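Local coordinates for ScaE cell-surface anchored scaffoldin protein (Ruminococcus flavefaciens, PDB 2ZF9) that probably anchors cellulosomal components to the bacterial cell surface by binding dockerin modules through its type III cohesin module, the part considered here, at residues F159-V162 against E166-L169; E58-K63 against L169-W174; D62-T67 against R95-K100. All coordinates share one frame; numbering follows the deposited sequence.

Interaction 1: F159-V162 against E166-L169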
ATOM      1  N   PHE A 159       9.450  -6.118   0.316  1.00 15.36           N
ATOM      2  CA  PHE A 159       9.187  -5.852  -1.091  1.00 16.60           C
ATOM      3  C   PHE A 159      10.457  -6.204  -1.841  1.00 17.66           C
ATOM      4  O   PHE A 159      11.388  -5.395  -1.893  1.00 15.87           O
ATOM      5  CB  PHE A 159       8.801  -4.395  -1.372  1.00 16.54           C
ATOM      6  CG  PHE A 159       8.243  -4.223  -2.758  1.00 18.41           C
ATOM      7  CD1 PHE A 159       6.885  -4.273  -2.967  1.00 12.38           C
ATOM      8  CD2 PHE A 159       9.088  -4.091  -3.862  1.00 17.22           C
ATOM      9  CE1 PHE A 159       6.341  -4.196  -4.278  1.00 15.41           C
ATOM     10  CE2 PHE A 159       8.547  -3.984  -5.162  1.00 19.14           C
ATOM     11  CZ  PHE A 159       7.172  -4.061  -5.354  1.00 15.96           C
ATOM     12  N   THR A 160      10.515  -7.412  -2.390  1.00 17.22           N
ATOM     13  CA  THR A 160      11.821  -7.983  -2.747  1.00 17.93           C
ATOM     14  C   THR A 160      11.633  -9.072  -3.792  1.00 18.59           C
ATOM     15  O   THR A 160      10.511  -9.283  -4.255  1.00 16.32           O
ATOM     16  CB  THR A 160      12.610  -8.504  -1.474  1.00 17.22           C
ATOM     17  OG1 THR A 160      13.990  -8.703  -1.799  1.00 18.57           O
ATOM     18  CG2 THR A 160      11.986  -9.776  -0.841  1.00 20.29           C
ATOM     19  N   ASN A 161      12.739  -9.705  -4.199  1.00 17.85           N
ATOM     20  CA  ASN A 161      12.712 -10.661  -5.312  1.00 17.69           C
ATOM     21  C   ASN A 161      12.807 -12.104  -4.806  1.00 20.13           C
ATOM     22  O   ASN A 161      12.951 -12.313  -3.592  1.00 17.43           O
ATOM     23  CB  ASN A 161      13.791 -10.309  -6.368  1.00 18.54           C
ATOM     24  CG  ASN A 161      15.208 -10.285  -5.806  1.00 22.19           C
ATOM     25  OD1 ASN A 161      15.458 -10.756  -4.697  1.00 19.83           O
ATOM     26  ND2 ASN A 161      16.146  -9.738  -6.585  1.00 20.85           N
ATOM     27  N   VAL A 162      12.732 -13.110  -5.674  1.00 18.35           N
ATOM     28  CA  VAL A 162      12.687 -14.471  -5.132  0.50 21.75           C
ATOM     29  C   VAL A 162      13.984 -14.871  -4.414  1.00 24.34           C
ATOM     30  O   VAL A 162      13.923 -15.557  -3.397  1.00 25.46           O
ATOM     31  CB  VAL A 162      12.215 -15.571  -6.135  0.50 21.25           C
ATOM     32  CG1 VAL A 162      10.850 -15.230  -6.716  0.50 20.52           C
ATOM     33  CG2 VAL A 162      13.216 -15.796  -7.237  0.50 21.60           C
ATOM     34  N   GLU A 166      21.393  -9.026  -3.419  1.00 23.82           N
ATOM     35  CA  GLU A 166      21.704  -7.634  -3.158  1.00 25.15           C
ATOM     36  C   GLU A 166      20.696  -6.729  -3.867  1.00 19.88           C
ATOM     37  O   GLU A 166      20.271  -5.735  -3.313  1.00 17.07           O
ATOM     38  CB  GLU A 166      23.132  -7.293  -3.627  1.00 26.17           C
ATOM     39  CG  GLU A 166      23.635  -5.924  -3.153  1.00 29.54           C
ATOM     40  CD  GLU A 166      24.880  -5.442  -3.906  1.00 32.05           C
ATOM     41  OE1 GLU A 166      25.229  -6.031  -4.947  1.00 41.58           O
ATOM     42  OE2 GLU A 166      25.484  -4.449  -3.466  1.00 43.98           O
ATOM     43  N   GLU A 167      20.331  -7.086  -5.092  1.00 21.25           N
ATOM     44  CA  GLU A 167      19.373  -6.298  -5.849  1.00 22.27           C
ATOM     45  C   GLU A 167      18.021  -6.289  -5.121  1.00 19.34           C
ATOM     46  O   GLU A 167      17.348  -5.279  -5.130  1.00 18.08           O
ATOM     47  CB  GLU A 167      19.198  -6.827  -7.294  1.00 19.44           C
ATOM     48  CG  GLU A 167      18.028  -6.134  -8.074  1.00 20.22           C
ATOM     49  CD  GLU A 167      17.964  -6.511  -9.567  1.00 27.90           C
ATOM     50  OE1 GLU A 167      19.007  -6.400 -10.258  1.00 33.04           O
ATOM     51  OE2 GLU A 167      16.872  -6.893 -10.053  1.00 23.59           O
ATOM     52  N   GLY A 168      17.643  -7.427  -4.544  1.00 16.06           N
ATOM     53  CA  GLY A 168      16.374  -7.546  -3.832  1.00 16.62           C
ATOM     54  C   GLY A 168      16.431  -6.709  -2.565  1.00 17.96           C
ATOM     55  O   GLY A 168      15.484  -6.003  -2.239  1.00 22.15           O
ATOM     56  N   LEU A 169      17.542  -6.769  -1.847  1.00 15.54           N
ATOM     57  CA  LEU A 169      17.659  -5.979  -0.582  1.00 18.87           C
ATOM     58  C   LEU A 169      17.644  -4.479  -0.803  1.00 18.59           C
ATOM     59  O   LEU A 169      17.109  -3.725   0.030  1.00 17.08           O
ATOM     60  CB  LEU A 169      18.912  -6.313   0.199  1.00 19.81           C
ATOM     61  CG  LEU A 169      18.983  -7.704   0.793  1.00 25.99           C
ATOM     62  CD1 LEU A 169      20.044  -7.716   1.880  1.00 26.88           C
ATOM     63  CD2 LEU A 169      17.661  -8.144   1.362  1.00 34.13           C
TER
HETATM   64  O   HOH W   1      15.123  -8.519  -9.094  1.00 19.93           O
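Asn161 lays its carboxamide against Gly168 in the first turn of helix 166-178, a compact case of a polar side chain closing a short strand-to-helix connection. CB points toward the helix, and chi1 of 58° places CG between the backbone N and the carbonyl carbon, with the amide over Gly168. CB meets Lys63 O, from the turn that precedes strand 66-73. One atom further, CG sits 3.6 Å from Gly168 CA, an approach helped by the absence of a side chain there. At the tip the two branches part company. OD1 rests 3.4 Å from Gly168 CA and receives a weak hydrogen bond from Lys164 N. ND2 comes 3.4 Å from Gly168 N, but both are donors, and what reconciles them is Asp165, whose OD1 accepts hydrogen bonds from each. ND2 also donates to a water at 3.0 Å, which in turn donates to Glu167 OE2 at 2.6 Å, carrying the link to the glutamate carboxylate. Beside it, Thr160 OG1 stands 3.1 Å from Gly168 O. Thus the end of strand 158-160, bonded through Thr160 to Ala65 and Ala66 at the start of strand 66-73, is joined to the start of helix 166-178, while Phe159 packs farther along the same helix on Met171 and Thr175.

Interaction 2: E58-K63 against L169-W174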
ATOM      1  N   GLU A  58       4.877   0.900  -9.348  1.00 20.79           N
ATOM      2  CA  GLU A  58       5.455   1.428 -10.571  1.00 24.27           C
ATOM      3  C   GLU A  58       6.942   1.216 -10.469  1.00 23.14           C
ATOM      4  O   GLU A  58       7.504   1.249  -9.361  1.00 21.14           O
ATOM      5  CB  GLU A  58       5.148   2.930 -10.672  1.00 25.62           C
ATOM      6  CG  GLU A  58       5.235   3.466 -12.086  1.00 40.60           C
ATOM      7  CD  GLU A  58       5.036   4.999 -12.171  1.00 40.15           C
ATOM      8  OE1 GLU A  58       4.048   5.537 -11.588  1.00 48.34           O
ATOM      9  OE2 GLU A  58       5.877   5.641 -12.842  1.00 55.78           O
ATOM     10  N   GLY A  59       7.590   0.924 -11.596  1.00 22.16           N
ATOM     11  CA  GLY A  59       9.034   0.900 -11.631  1.00 18.66           C
ATOM     12  C   GLY A  59       9.645  -0.410 -11.190  1.00 19.91           C
ATOM     13  O   GLY A  59      10.854  -0.465 -11.001  1.00 20.83           O
ATOM     14  N   ALA A  60       8.836  -1.472 -11.046  1.00 17.47           N
ATOM     15  CA  ALA A  60       9.367  -2.749 -10.547  1.00 17.79           C
ATOM     16  C   ALA A  60       8.994  -3.970 -11.407  1.00 19.19           C
ATOM     17  O   ALA A  60       9.204  -5.096 -10.961  1.00 17.76           O
ATOM     18  CB  ALA A  60       8.884  -2.968  -9.118  1.00 18.96           C
ATOM     19  N   ALA A  61       8.429  -3.758 -12.606  1.00 19.65           N
ATOM     20  CA  ALA A  61       7.916  -4.878 -13.404  1.00 19.19           C
ATOM     21  C   ALA A  61       9.032  -5.870 -13.676  1.00 19.29           C
ATOM     22  O   ALA A  61      10.139  -5.470 -14.003  1.00 18.73           O
ATOM     23  CB  ALA A  61       7.309  -4.376 -14.715  1.00 20.29           C
ATOM     24  N   ASP A  62       8.724  -7.157 -13.518  1.00 17.54           N
ATOM     25  CA  ASP A  62       9.658  -8.271 -13.700  1.00 17.93           C
ATOM     26  C   ASP A  62      10.830  -8.296 -12.738  1.00 17.85           C
ATOM     27  O   ASP A  62      11.790  -9.027 -12.953  1.00 19.69           O
ATOM     28  CB  ASP A  62      10.130  -8.377 -15.168  1.00 22.20           C
ATOM     29  CG  ASP A  62       8.957  -8.418 -16.135  1.00 30.44           C
ATOM     30  OD1 ASP A  62       7.991  -9.159 -15.856  1.00 27.82           O
ATOM     31  OD2 ASP A  62       8.995  -7.693 -17.149  1.00 35.58           O
ATOM     32  N   LYS A  63      10.739  -7.535 -11.646  1.00 17.76           N
ATOM     33  CA  LYS A  63      11.873  -7.471 -10.694  1.00 15.15           C
ATOM     34  C   LYS A  63      11.548  -7.922  -9.275  1.00 17.60           C
ATOM     35  O   LYS A  63      12.438  -7.956  -8.403  1.00 21.84           O
ATOM     36  CB  LYS A  63      12.376  -6.022 -10.585  1.00 16.43           C
ATOM     37  CG  LYS A  63      12.809  -5.386 -11.906  1.00 20.65           C
ATOM     38  CD  LYS A  63      13.930  -6.167 -12.547  1.00 21.90           C
ATOM     39  CE  LYS A  63      14.399  -5.471 -13.844  1.00 27.65           C
ATOM     40  NZ  LYS A  63      15.567  -6.267 -14.361  1.00 26.60           N
ATOM     41  N   LEU A 169      17.542  -6.769  -1.847  1.00 15.54           N
ATOM     42  CA  LEU A 169      17.659  -5.979  -0.582  1.00 18.87           C
ATOM     43  C   LEU A 169      17.644  -4.479  -0.803  1.00 18.59           C
ATOM     44  O   LEU A 169      17.109  -3.725   0.030  1.00 17.08           O
ATOM     45  CB  LEU A 169      18.912  -6.313   0.199  1.00 19.81           C
ATOM     46  CG  LEU A 169      18.983  -7.704   0.793  1.00 25.99           C
ATOM     47  CD1 LEU A 169      20.044  -7.716   1.880  1.00 26.88           C
ATOM     48  CD2 LEU A 169      17.661  -8.144   1.362  1.00 34.13           C
ATOM     49  N   LEU A 170      18.304  -4.055  -1.889  1.00 16.38           N
ATOM     50  CA  LEU A 170      18.398  -2.646  -2.236  1.00 17.19           C
ATOM     51  C   LEU A 170      17.038  -2.104  -2.654  1.00 14.90           C
ATOM     52  O   LEU A 170      16.687  -0.988  -2.298  1.00 15.50           O
ATOM     53  CB  LEU A 170      19.380  -2.432  -3.411  1.00 16.11           C
ATOM     54  CG  LEU A 170      20.868  -2.392  -3.034  1.00 25.34           C
ATOM     55  CD1 LEU A 170      21.761  -2.451  -4.298  1.00 26.63           C
ATOM     56  CD2 LEU A 170      21.225  -1.147  -2.196  1.00 20.00           C
HETATM   57  N   MSE A 171      16.308  -2.863  -3.484  1.00 14.58           N
HETATM   58  CA  MSE A 171      15.004  -2.393  -3.940  1.00 19.52           C
HETATM   59  C   MSE A 171      14.052  -2.326  -2.733  1.00 14.81           C
HETATM   60  O   MSE A 171      13.208  -1.445  -2.668  1.00 15.38           O
HETATM   61  CB  MSE A 171      14.458  -3.299  -5.062  1.00 17.56           C
HETATM   62  CG  MSE A 171      13.848  -4.582  -4.591  1.00 30.63           C
HETATM   63 SE   MSE A 171      12.892  -5.575  -6.054  1.00 38.14          SE
HETATM   64  CE  MSE A 171      12.231  -4.387  -7.009  1.00 10.94           C
ATOM     65  N   GLN A 172      14.174  -3.265  -1.789  1.00 13.58           N
ATOM     66  CA  GLN A 172      13.332  -3.193  -0.577  1.00 15.25           C
ATOM     67  C   GLN A 172      13.669  -1.951   0.264  1.00 15.46           C
ATOM     68  O   GLN A 172      12.776  -1.257   0.747  1.00 16.21           O
ATOM     69  CB  GLN A 172      13.541  -4.427   0.299  1.00 17.15           C
ATOM     70  CG  GLN A 172      12.590  -4.509   1.489  1.00 15.92           C
ATOM     71  CD  GLN A 172      12.582  -5.909   2.055  1.00 15.16           C
ATOM     72  OE1 GLN A 172      11.966  -6.804   1.494  1.00 15.79           O
ATOM     73  NE2 GLN A 172      13.312  -6.107   3.138  1.00 17.32           N
ATOM     74  N   ALA A 173      14.962  -1.716   0.492  1.00 16.97           N
ATOM     75  CA  ALA A 173      15.395  -0.551   1.242  1.00 15.64           C
ATOM     76  C   ALA A 173      14.906   0.715   0.539  1.00 17.24           C
ATOM     77  O   ALA A 173      14.403   1.625   1.199  1.00 15.85           O
ATOM     78  CB  ALA A 173      16.928  -0.541   1.385  1.00 16.62           C
ATOM     79  N   TRP A 174      15.039   0.772  -0.794  1.00 14.14           N
ATOM     80  CA  TRP A 174      14.523   1.935  -1.520  1.00 15.72           C
ATOM     81  C   TRP A 174      13.021   2.074  -1.253  1.00 16.19           C
ATOM     82  O   TRP A 174      12.532   3.166  -0.976  1.00 15.54           O
ATOM     83  CB  TRP A 174      14.783   1.871  -3.058  1.00 13.65           C
ATOM     84  CG  TRP A 174      14.112   3.052  -3.719  1.00 18.19           C
ATOM     85  CD1 TRP A 174      12.827   3.122  -4.175  1.00 19.41           C
ATOM     86  CD2 TRP A 174      14.673   4.366  -3.873  1.00 18.90           C
ATOM     87  NE1 TRP A 174      12.566   4.405  -4.642  1.00 20.06           N
ATOM     88  CE2 TRP A 174      13.680   5.184  -4.456  1.00 17.02           C
ATOM     89  CE3 TRP A 174      15.931   4.922  -3.577  1.00 19.93           C
ATOM     90  CZ2 TRP A 174      13.896   6.542  -4.742  1.00 22.62           C
ATOM     91  CZ3 TRP A 174      16.163   6.281  -3.871  1.00 17.64           C
ATOM     92  CH2 TRP A 174      15.157   7.065  -4.471  1.00 21.76           C
TER
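Met171, present as selenomethionine, reaches from helix 166-178 to Ala60 and Lys63 and illustrates how one long, flexible side chain can bridge a helix and a turn. The apolar part falls to its methyl group. CE packs 4.2 Å from Ala60 CB and 3.9 Å from Lys63 CB, the chain being bent at chi3 (-35°) so that the methyl meets both residues. Only the root of Lys63 shares in this packing; its charged tail leads off toward the surface.

The polar part is a heteroatom contact: Met171 SE lies 3.4 Å from Lys63 O. The CG-SE...O angle of about 157° puts the oxygen nearly opposite the CG-SE bond, a direction consistent with a weak chalcogen interaction.

Hydrogen bonds shape the turn itself. Within it Lys63 N donates to Ala60 O at 3.0 Å, and Gly59 N and Ala60 N are both bonded to the side-chain carboxylate of Asp123. Val30 and Pro32 also pack against Met171. What the helix packs on here is a type II beta turn, Ala60 to Lys63, in the link between strands 50-58 and 66-73 of this cohesin module.

Interaction 3: D62-T67 against R95-K100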
ATOM      1  N   ASP A  62       8.724  -7.157 -13.518  1.00 17.54           N
ATOM      2  CA  ASP A  62       9.658  -8.271 -13.700  1.00 17.93           C
ATOM      3  C   ASP A  62      10.830  -8.296 -12.738  1.00 17.85           C
ATOM      4  O   ASP A  62      11.790  -9.027 -12.953  1.00 19.69           O
ATOM      5  CB  ASP A  62      10.130  -8.377 -15.168  1.00 22.20           C
ATOM      6  CG  ASP A  62       8.957  -8.418 -16.135  1.00 30.44           C
ATOM      7  OD1 ASP A  62       7.991  -9.159 -15.856  1.00 27.82           O
ATOM      8  OD2 ASP A  62       8.995  -7.693 -17.149  1.00 35.58           O
ATOM      9  N   LYS A  63      10.739  -7.535 -11.646  1.00 17.76           N
ATOM     10  CA  LYS A  63      11.873  -7.471 -10.694  1.00 15.15           C
ATOM     11  C   LYS A  63      11.548  -7.922  -9.275  1.00 17.60           C
ATOM     12  O   LYS A  63      12.438  -7.956  -8.403  1.00 21.84           O
ATOM     13  CB  LYS A  63      12.376  -6.022 -10.585  1.00 16.43           C
ATOM     14  CG  LYS A  63      12.809  -5.386 -11.906  1.00 20.65           C
ATOM     15  CD  LYS A  63      13.930  -6.167 -12.547  1.00 21.90           C
ATOM     16  CE  LYS A  63      14.399  -5.471 -13.844  1.00 27.65           C
ATOM     17  NZ  LYS A  63      15.567  -6.267 -14.361  1.00 26.60           N
ATOM     18  N   TYR A  64      10.287  -8.208  -9.009  1.00 16.39           N
ATOM     19  CA  TYR A  64       9.900  -8.588  -7.656  1.00 15.91           C
ATOM     20  C   TYR A  64       8.917  -9.739  -7.648  1.00 17.51           C
ATOM     21  O   TYR A  64       8.352 -10.109  -8.700  1.00 15.97           O
ATOM     22  CB  TYR A  64       9.328  -7.348  -6.900  1.00 12.98           C
ATOM     23  CG  TYR A  64       7.894  -7.021  -7.325  1.00 16.29           C
ATOM     24  CD1 TYR A  64       7.638  -6.280  -8.489  1.00 14.21           C
ATOM     25  CD2 TYR A  64       6.806  -7.466  -6.581  1.00 16.27           C
ATOM     26  CE1 TYR A  64       6.321  -6.001  -8.877  1.00 14.72           C
ATOM     27  CE2 TYR A  64       5.483  -7.198  -6.974  1.00 18.07           C
ATOM     28  CZ  TYR A  64       5.259  -6.476  -8.133  1.00 19.08           C
ATOM     29  OH  TYR A  64       3.983  -6.207  -8.544  1.00 15.39           O
ATOM     30  N   ALA A  65       8.710 -10.296  -6.450  1.00 15.45           N
ATOM     31  CA  ALA A  65       7.689 -11.325  -6.219  1.00 17.35           C
ATOM     32  C   ALA A  65       7.192 -11.346  -4.769  1.00 16.56           C
ATOM     33  O   ALA A  65       5.995 -11.545  -4.548  1.00 17.00           O
ATOM     34  CB  ALA A  65       8.232 -12.713  -6.552  1.00 16.73           C
ATOM     35  N   ALA A  66       8.125 -11.271  -3.812  1.00 16.53           N
ATOM     36  CA  ALA A  66       7.800 -11.466  -2.392  1.00 18.70           C
ATOM     37  C   ALA A  66       7.445 -10.097  -1.800  1.00 18.57           C
ATOM     38  O   ALA A  66       8.300  -9.209  -1.771  1.00 18.60           O
ATOM     39  CB  ALA A  66       8.976 -12.033  -1.664  1.00 18.94           C
ATOM     40  N   THR A  67       6.200  -9.923  -1.346  1.00 17.46           N
ATOM     41  CA  THR A  67       5.780  -8.653  -0.716  1.00 16.49           C
ATOM     42  C   THR A  67       5.041  -8.958   0.578  1.00 15.21           C
ATOM     43  O   THR A  67       4.439 -10.047   0.752  1.00 14.18           O
ATOM     44  CB  THR A  67       4.856  -7.758  -1.607  1.00 16.56           C
ATOM     45  OG1 THR A  67       3.556  -8.362  -1.732  1.00 16.37           O
ATOM     46  CG2 THR A  67       5.460  -7.526  -3.001  1.00 19.03           C
ATOM     47  N   ARG A  95      -1.130 -10.287 -11.172  1.00 18.32           N
ATOM     48  CA  ARG A  95      -1.885 -11.309 -11.951  1.00 18.15           C
ATOM     49  C   ARG A  95      -1.096 -12.583 -12.169  1.00 18.64           C
ATOM     50  O   ARG A  95      -1.683 -13.654 -12.256  1.00 20.19           O
ATOM     51  CB  ARG A  95      -2.373 -10.760 -13.310  1.00 16.90           C
ATOM     52  CG  ARG A  95      -1.228 -10.346 -14.241  1.00 17.39           C
ATOM     53  CD  ARG A  95      -1.793  -9.722 -15.518  1.00 18.10           C
ATOM     54  NE  ARG A  95      -0.767  -9.375 -16.509  1.00 22.87           N
ATOM     55  CZ  ARG A  95      -0.063  -8.247 -16.506  1.00 23.90           C
ATOM     56  NH1 ARG A  95      -0.232  -7.327 -15.540  1.00 19.40           N
ATOM     57  NH2 ARG A  95       0.793  -8.019 -17.483  1.00 22.21           N
ATOM     58  N   LEU A  96       0.235 -12.482 -12.233  1.00 19.02           N
ATOM     59  CA  LEU A  96       1.082 -13.664 -12.395  1.00 19.62           C
ATOM     60  C   LEU A  96       1.648 -14.197 -11.083  1.00 20.98           C
ATOM     61  O   LEU A  96       2.194 -15.296 -11.061  1.00 18.52           O
ATOM     62  CB  LEU A  96       2.265 -13.359 -13.319  1.00 21.83           C
ATOM     63  CG  LEU A  96       1.933 -12.719 -14.671  1.00 22.41           C
ATOM     64  CD1 LEU A  96       3.245 -12.514 -15.435  1.00 25.97           C
ATOM     65  CD2 LEU A  96       0.901 -13.569 -15.465  1.00 26.67           C
ATOM     66  N   LEU A  97       1.551 -13.429  -9.986  1.00 17.99           N
ATOM     67  CA  LEU A  97       2.109 -13.916  -8.708  1.00 15.85           C
ATOM     68  C   LEU A  97       1.325 -15.123  -8.235  1.00 17.51           C
ATOM     69  O   LEU A  97       0.105 -15.114  -8.273  1.00 17.92           O
ATOM     70  CB  LEU A  97       2.133 -12.799  -7.647  1.00 15.51           C
ATOM     71  CG  LEU A  97       2.966 -11.582  -8.064  1.00 11.70           C
ATOM     72  CD1 LEU A  97       2.684 -10.412  -7.119  1.00 19.04           C
ATOM     73  CD2 LEU A  97       4.457 -11.864  -8.078  1.00 18.06           C
ATOM     74  N   GLU A  98       2.028 -16.189  -7.820  1.00 17.55           N
ATOM     75  CA  GLU A  98       1.371 -17.454  -7.492  1.00 17.94           C
ATOM     76  C   GLU A  98       0.656 -17.444  -6.135  1.00 20.08           C
ATOM     77  O   GLU A  98      -0.375 -18.094  -5.992  1.00 22.99           O
ATOM     78  CB  GLU A  98       2.393 -18.590  -7.562  1.00 20.36           C
ATOM     79  CG  GLU A  98       2.942 -18.708  -8.997  1.00 24.77           C
ATOM     80  CD  GLU A  98       4.275 -19.461  -9.095  1.00 30.16           C
ATOM     81  OE1 GLU A  98       4.730 -20.070  -8.103  1.00 42.34           O
ATOM     82  OE2 GLU A  98       4.851 -19.426 -10.188  1.00 48.95           O
ATOM     83  N   LEU A  99       1.185 -16.673  -5.178  1.00 17.29           N
ATOM     84  CA  LEU A  99       0.590 -16.544  -3.831  1.00 19.26           C
ATOM     85  C   LEU A  99       0.115 -15.097  -3.634  1.00 21.69           C
ATOM     86  O   LEU A  99       0.888 -14.133  -3.873  1.00 19.27           O
ATOM     87  CB  LEU A  99       1.636 -16.868  -2.765  1.00 19.44           C
ATOM     88  CG  LEU A  99       1.286 -16.474  -1.305  1.00 28.88           C
ATOM     89  CD1 LEU A  99      -0.008 -17.131  -0.776  1.00 32.09           C
ATOM     90  CD2 LEU A  99       2.453 -16.755  -0.330  1.00 31.42           C
ATOM     91  N   LYS A 100      -1.135 -14.933  -3.217  1.00 20.70           N
ATOM     92  CA  LYS A 100      -1.680 -13.602  -2.898  1.00 20.65           C
ATOM     93  C   LYS A 100      -2.649 -13.785  -1.743  1.00 22.44           C
ATOM     94  O   LYS A 100      -3.567 -14.616  -1.826  1.00 22.37           O
ATOM     95  CB  LYS A 100      -2.454 -13.011  -4.084  1.00 21.94           C
ATOM     96  CG  LYS A 100      -1.627 -12.775  -5.327  1.00 22.93           C
ATOM     97  CD  LYS A 100      -2.419 -12.216  -6.494  1.00 25.93           C
ATOM     98  CE  LYS A 100      -3.139 -13.300  -7.289  1.00 31.01           C
ATOM     99  NZ  LYS A 100      -2.358 -13.791  -8.445  1.00 38.24           N
TER
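Leu97 meets Tyr64 and Ala65 because its CB points toward the neighbouring segment and its CG is anti to the carbonyl carbon (chi1 -59°), bringing both methyls within reach. Tyr64, with chi1 77°, has its ring between the backbone N and the carbonyl carbon, which brings CE2 near the leucine. The setting is the jelly-roll beta sandwich of the cohesin family, and the contact lies where two of its strands, 66-73 and 99-106, begin; both pair with strand 109-115 and not with each other, and the leucine makes a side-chain contact across from one to the other.

The packing is divided between the methyl branches. CD2 does most of the touching: it lies 3.8 Å from Ala65 CA and also meets Ala65 CB and Ala65 O, and so sits against backbone as much as against the small alanine methyl. CD1 reaches Tyr64 CE2 at 4.3 Å, approaching the ring obliquely. The ring itself is held by other means, for it stacks on Phe159 and its hydroxyl is hydrogen-bonded to Lys122 O.

Each segment also carries a classic beta bulge. Ala65 and Ala66 both face Thr160, and Glu98 and Leu99 both face Gly115, so Leu97 stands just before one irregularity and packs on the other. Ala65 O, brushed by the leucine methyl, has a hydrogen-bonding partner in Thr114 OG1. The backbone of Leu97 is used as well: Lys100, whose NZ is also bonded to Ala94 O, curls back so that NZ donates to Leu97 O at 2.8 Å, in the carbonyl plane and with a C=O...N angle of 152°.

Read from the N terminus, the chain first lays down 58-63 and, overlapping it at Asp62 and Lys63, 62-67. Interaction 3 closes the first loop, across 27 intervening residues, at 95-100. Interaction 1 follows in series and closes a far tighter loop, with three residues between its segments. Interaction 2 spans 105 residues and encloses both, sharing Asp62 and Lys63 with interaction 3 and Leu169 with interaction 1; none truly crosses another. Strand 158-160 joins the set, Phe159 N being bonded to Gln172 OE1. Helix, turn and the starts of strands 66-73 and 99-106 are thereby tied together.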